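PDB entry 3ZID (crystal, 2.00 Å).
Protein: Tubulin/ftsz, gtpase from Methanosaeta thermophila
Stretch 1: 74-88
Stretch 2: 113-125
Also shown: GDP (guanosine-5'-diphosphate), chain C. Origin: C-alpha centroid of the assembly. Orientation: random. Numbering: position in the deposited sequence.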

# COMPACT_ATOMS: atom_id res chain seq x y z
N GLY A 74 -16.59 15.38 -10.32
CA GLY A 74 -15.17 15.21 -10.54
C GLY A 74 -14.32 15.44 -9.30
O GLY A 74 -14.21 16.57 -8.81
N VAL A 75 -13.72 14.38 -8.78
CA VAL A 75 -12.91 14.50 -7.57
C VAL A 75 -11.50 14.98 -7.90
O VAL A 75 -10.96 15.87 -7.24
CB VAL A 75 -12.86 13.18 -6.78
CG1 VAL A 75 -11.83 13.26 -5.68
CG2 VAL A 75 -14.23 12.87 -6.20
N GLY A 76 -10.92 14.43 -8.96
CA GLY A 76 -9.55 14.74 -9.33
C GLY A 76 -8.58 14.40 -8.22
O GLY A 76 -8.65 13.33 -7.64
N ALA A 77 -7.68 15.32 -7.90
CA ALA A 77 -6.74 15.07 -6.81
C ALA A 77 -7.14 15.86 -5.56
O ALA A 77 -6.34 16.04 -4.64
CB ALA A 77 -5.32 15.41 -7.23
N ASN A 78 -8.39 16.32 -5.54
CA ASN A 78 -8.91 17.11 -4.43
C ASN A 78 -9.47 16.25 -3.31
O ASN A 78 -10.58 15.73 -3.42
CB ASN A 78 -9.98 18.07 -4.95
CG ASN A 78 -10.41 19.10 -3.92
OD1 ASN A 78 -10.34 18.89 -2.70
ND2 ASN A 78 -10.87 20.24 -4.41
N ARG A 79 -8.71 16.11 -2.23
CA ARG A 79 -9.12 15.25 -1.12
C ARG A 79 -10.37 15.77 -0.40
O ARG A 79 -11.16 14.98 0.12
CB ARG A 79 -7.96 15.04 -0.15
CG ARG A 79 -6.87 14.17 -0.80
CD ARG A 79 -5.66 13.91 0.09
NE ARG A 79 -5.91 14.06 1.53
CZ ARG A 79 -6.32 13.08 2.33
NH1 ARG A 79 -6.56 11.87 1.86
NH2 ARG A 79 -6.49 13.33 3.62
N SER A 80 -10.56 17.09 -0.40
CA SER A 80 -11.76 17.65 0.23
C SER A 80 -13.00 17.17 -0.50
O SER A 80 -13.97 16.72 0.12
CB SER A 80 -11.73 19.19 0.24
OG SER A 80 -11.01 19.70 1.35
N LYS A 81 -12.96 17.22 -1.83
CA LYS A 81 -14.08 16.76 -2.63
C LYS A 81 -14.23 15.25 -2.48
O LYS A 81 -15.35 14.72 -2.43
CB LYS A 81 -13.89 17.15 -4.09
CG LYS A 81 -14.15 18.63 -4.32
CD LYS A 81 -14.62 18.88 -5.74
CE LYS A 81 -15.56 20.08 -5.79
NZ LYS A 81 -16.04 20.38 -7.17
N GLY A 82 -13.11 14.57 -2.35
CA GLY A 82 -13.13 13.14 -2.14
C GLY A 82 -13.88 12.80 -0.87
O GLY A 82 -14.75 11.93 -0.87
N LYS A 83 -13.54 13.49 0.21
CA LYS A 83 -14.19 13.26 1.49
C LYS A 83 -15.68 13.53 1.42
O LYS A 83 -16.48 12.75 1.95
CB LYS A 83 -13.53 14.10 2.58
CG LYS A 83 -12.13 13.64 2.91
CD LYS A 83 -11.46 14.60 3.87
CE LYS A 83 -10.10 14.08 4.28
NZ LYS A 83 -9.38 15.05 5.14
N GLN A 84 -16.06 14.63 0.76
CA GLN A 84 -17.48 14.95 0.58
C GLN A 84 -18.17 13.86 -0.21
O GLN A 84 -19.25 13.38 0.17
CB GLN A 84 -17.67 16.30 -0.13
CG GLN A 84 -17.32 17.53 0.71
CD GLN A 84 -17.35 18.82 -0.09
OE1 GLN A 84 -17.35 18.81 -1.33
NE2 GLN A 84 -17.34 19.95 0.61
N GLY A 85 -17.54 13.46 -1.31
CA GLY A 85 -18.02 12.38 -2.15
C GLY A 85 -18.28 11.11 -1.36
O GLY A 85 -19.29 10.43 -1.59
N PHE A 86 -17.38 10.77 -0.45
CA PHE A 86 -17.57 9.59 0.38
C PHE A 86 -18.81 9.71 1.30
O PHE A 86 -19.64 8.80 1.35
CB PHE A 86 -16.33 9.28 1.22
CG PHE A 86 -16.51 8.07 2.09
CD1 PHE A 86 -16.39 6.80 1.55
CD2 PHE A 86 -16.83 8.20 3.44
CE1 PHE A 86 -16.57 5.68 2.34
CE2 PHE A 86 -17.02 7.09 4.23
CZ PHE A 86 -16.89 5.83 3.68
N TRP A 87 -18.92 10.82 2.02
CA TRP A 87 -20.05 11.02 2.93
C TRP A 87 -21.40 10.93 2.21
O TRP A 87 -22.33 10.29 2.69
CB TRP A 87 -19.91 12.35 3.66
CG TRP A 87 -18.75 12.31 4.59
CD1 TRP A 87 -18.42 11.27 5.42
CD2 TRP A 87 -17.73 13.29 4.75
NE1 TRP A 87 -17.28 11.57 6.12
CE2 TRP A 87 -16.82 12.80 5.71
CE3 TRP A 87 -17.50 14.55 4.17
CZ2 TRP A 87 -15.70 13.52 6.12
CZ3 TRP A 87 -16.38 15.26 4.58
CH2 TRP A 87 -15.50 14.75 5.54
N GLU A 88 -21.47 11.55 1.04
CA GLU A 88 -22.68 11.52 0.23
C GLU A 88 -23.05 10.12 -0.23
O GLU A 88 -24.23 9.82 -0.44
CB GLU A 88 -22.51 12.45 -0.98
CG GLU A 88 -22.46 13.93 -0.59
CD GLU A 88 -22.00 14.83 -1.73
OE1 GLU A 88 -21.82 14.32 -2.86
OE2 GLU A 88 -21.81 16.04 -1.48
PB GDP C . -7.44 8.44 -7.49
O1B GDP C . -7.44 7.76 -6.14
O2B GDP C . -8.16 7.58 -8.51
O3B GDP C . -8.12 9.79 -7.35
O3A GDP C . -5.92 8.73 -7.95
PA GDP C . -4.86 7.57 -8.24
O1A GDP C . -4.58 7.47 -9.70
O2A GDP C . -5.24 6.23 -7.64
O5' GDP C . -3.62 8.14 -7.43
C5' GDP C . -2.49 8.62 -8.14
C4' GDP C . -1.25 8.01 -7.49
O4' GDP C . -1.30 6.60 -7.69
C3' GDP C . -0.03 8.52 -8.21
O3' GDP C . 1.04 8.45 -7.27
C2' GDP C . 0.16 7.49 -9.29
O2' GDP C . 1.53 7.43 -9.66
C1' GDP C . -0.27 6.21 -8.60
N9 GDP C . -0.87 5.20 -9.46
C8 GDP C . -1.91 5.36 -10.31
N7 GDP C . -2.23 4.18 -10.89
C5 GDP C . -1.38 3.26 -10.40
C6 GDP C . -1.18 1.82 -10.57
O6 GDP C . -1.87 1.17 -11.37
N1 GDP C . -0.21 1.23 -9.86
C2 GDP C . 0.57 1.91 -9.01
N2 GDP C . 1.53 1.23 -8.35
N3 GDP C . 0.45 3.24 -8.79
C4 GDP C . -0.50 3.94 -9.45
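Stretch 2, residues 113-125: SGGTGSSFSPLMI

Stretch 2 begins as a glycine-rich loop, extended at Gly114 (phi/psi -81/-168°), then turns into a helix that continues beyond Ile125 and is kinked at Pro122, whose nitrogen has no hydrogen to give to the preceding turn. This helix and helix 79-88 point the same general way, with axes crossing at -45° and approaching to 8.1 Å. Paired CA atoms are 3.8 Å apart at Ala77-Gly115, 5.2 Å at Gly82-Thr116, 5.5 Å at Lys83-Ser119 and 5.8 Å at Phe86-Phe120, so the chains are tightest at the loop.

Close packing is concentrated at the glycines: Gly115 CA lies 3.3 Å from Gly76 O in a CA-H...O contact, and Val75 CG1 is 3.6 Å from Gly115 C. Gly82 CA approaches Ser119 OG to 3.2 Å; an ideal CB on Gly82 would clash with that oxygen and with Gly115 O.

Polar contacts between the stretches center on Arg79, whose NH1 donates to Ser118 OG (3.3 Å) and, weakly, to Ser118 O (2.8 Å), which lies at the guanidinium edge. Ser118 (chi1 p) and Ser119 (chi1 p) turn their hydroxyls back along their own chain, Ser118 OG donating to Gly114 O and Ser119 OG to Gly115 O, both at 2.5 Å.

Aromatic and apolar contacts gather around Phe86 (chi1 t), which directs its ring edge toward the face of Phe120 (chi1 m), centroids 5.4 Å apart and planes at 67°, while Phe86 CB sits over the Phe120 ring, 4.1 Å from its centroid. Leu123 CB covers one face of Phe86, 3.5 Å from Phe86 CE2; Leu123 CD1 reaches Trp87 CE2 at 3.9 Å. Met124 CB is 4.1 Å from Phe86 CE1.

The nucleotide is held by backbone nitrogens: GDP O3B accepts from Gly115 N (3.0 Å) and Thr116 N (2.9 Å), and GDP O1B from Gly117 N (2.8 Å). One water links Gly76 O, Thr116 OG1 and GDP O3B.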

# COMPACT_ATOMS: atom_id res chain seq x y z
N SER A 113 -1.89 9.35 -2.82
CA SER A 113 -1.67 10.63 -3.53
C SER A 113 -2.83 11.15 -4.38
O SER A 113 -2.87 12.34 -4.70
CB SER A 113 -0.42 10.55 -4.40
OG SER A 113 0.75 10.56 -3.61
N GLY A 114 -3.75 10.29 -4.76
CA GLY A 114 -4.87 10.74 -5.56
C GLY A 114 -5.93 11.40 -4.69
O GLY A 114 -5.72 11.70 -3.51
N GLY A 115 -7.09 11.63 -5.28
CA GLY A 115 -8.19 12.28 -4.59
C GLY A 115 -9.21 11.30 -4.07
O GLY A 115 -9.78 11.49 -2.99
N THR A 116 -9.45 10.24 -4.82
CA THR A 116 -10.49 9.29 -4.44
C THR A 116 -9.99 8.26 -3.44
O THR A 116 -10.51 8.17 -2.31
CB THR A 116 -11.12 8.58 -5.67
OG1 THR A 116 -11.84 9.53 -6.46
CG2 THR A 116 -12.07 7.48 -5.21
N GLY A 117 -9.01 7.47 -3.85
CA GLY A 117 -8.49 6.44 -2.98
C GLY A 117 -8.04 6.98 -1.63
O GLY A 117 -8.45 6.49 -0.58
N SER A 118 -7.22 8.02 -1.68
CA SER A 118 -6.58 8.53 -0.48
C SER A 118 -7.53 9.12 0.53
O SER A 118 -7.20 9.16 1.71
CB SER A 118 -5.52 9.57 -0.85
OG SER A 118 -6.14 10.79 -1.21
N SER A 119 -8.71 9.56 0.08
CA SER A 119 -9.70 10.16 0.99
C SER A 119 -10.75 9.17 1.45
O SER A 119 -11.10 9.13 2.63
CB SER A 119 -10.37 11.39 0.36
OG SER A 119 -11.02 11.08 -0.85
N PHE A 120 -11.26 8.37 0.52
CA PHE A 120 -12.23 7.33 0.84
C PHE A 120 -11.66 6.34 1.85
O PHE A 120 -12.35 5.89 2.75
CB PHE A 120 -12.57 6.52 -0.41
CG PHE A 120 -13.65 7.11 -1.27
CD1 PHE A 120 -13.71 8.47 -1.53
CD2 PHE A 120 -14.59 6.26 -1.87
CE1 PHE A 120 -14.71 8.99 -2.35
CE2 PHE A 120 -15.59 6.76 -2.69
CZ PHE A 120 -15.66 8.14 -2.93
N SER A 121 -10.41 5.95 1.64
CA SER A 121 -9.88 4.77 2.33
C SER A 121 -9.81 4.91 3.85
O SER A 121 -10.28 4.03 4.56
CB SER A 121 -8.56 4.31 1.71
OG SER A 121 -8.76 3.91 0.36
N PRO A 122 -9.24 6.01 4.35
CA PRO A 122 -9.27 6.16 5.81
C PRO A 122 -10.68 6.26 6.34
O PRO A 122 -10.93 5.75 7.44
CB PRO A 122 -8.51 7.47 6.05
CG PRO A 122 -7.63 7.61 4.84
CD PRO A 122 -8.41 7.05 3.71
N LEU A 123 -11.58 6.90 5.59
CA LEU A 123 -12.98 7.03 6.02
C LEU A 123 -13.66 5.69 6.06
O LEU A 123 -14.39 5.37 7.00
CB LEU A 123 -13.77 7.97 5.09
CG LEU A 123 -13.26 9.41 5.07
CD1 LEU A 123 -14.10 10.39 4.21
CD2 LEU A 123 -13.24 9.84 6.47
N MET A 124 -13.40 4.89 5.02
CA MET A 124 -13.99 3.57 4.88
C MET A 124 -13.47 2.63 5.96
O MET A 124 -14.20 1.79 6.48
CB MET A 124 -13.68 3.01 3.49
CG MET A 124 -14.66 1.93 3.02
SD MET A 124 -14.30 1.40 1.33
CE MET A 124 -13.92 2.97 0.58
N ILE A 125 -12.20 2.75 6.31
CA ILE A 125 -11.63 1.88 7.33
C ILE A 125 -12.29 2.20 8.68
O ILE A 125 -12.64 1.29 9.45
CB ILE A 125 -10.10 2.04 7.40
CG1 ILE A 125 -9.47 1.42 6.15
CG2 ILE A 125 -9.54 1.42 8.67
CD1 ILE A 125 -8.04 1.87 5.90
O HOH W 1 -10.42 11.00 -8.10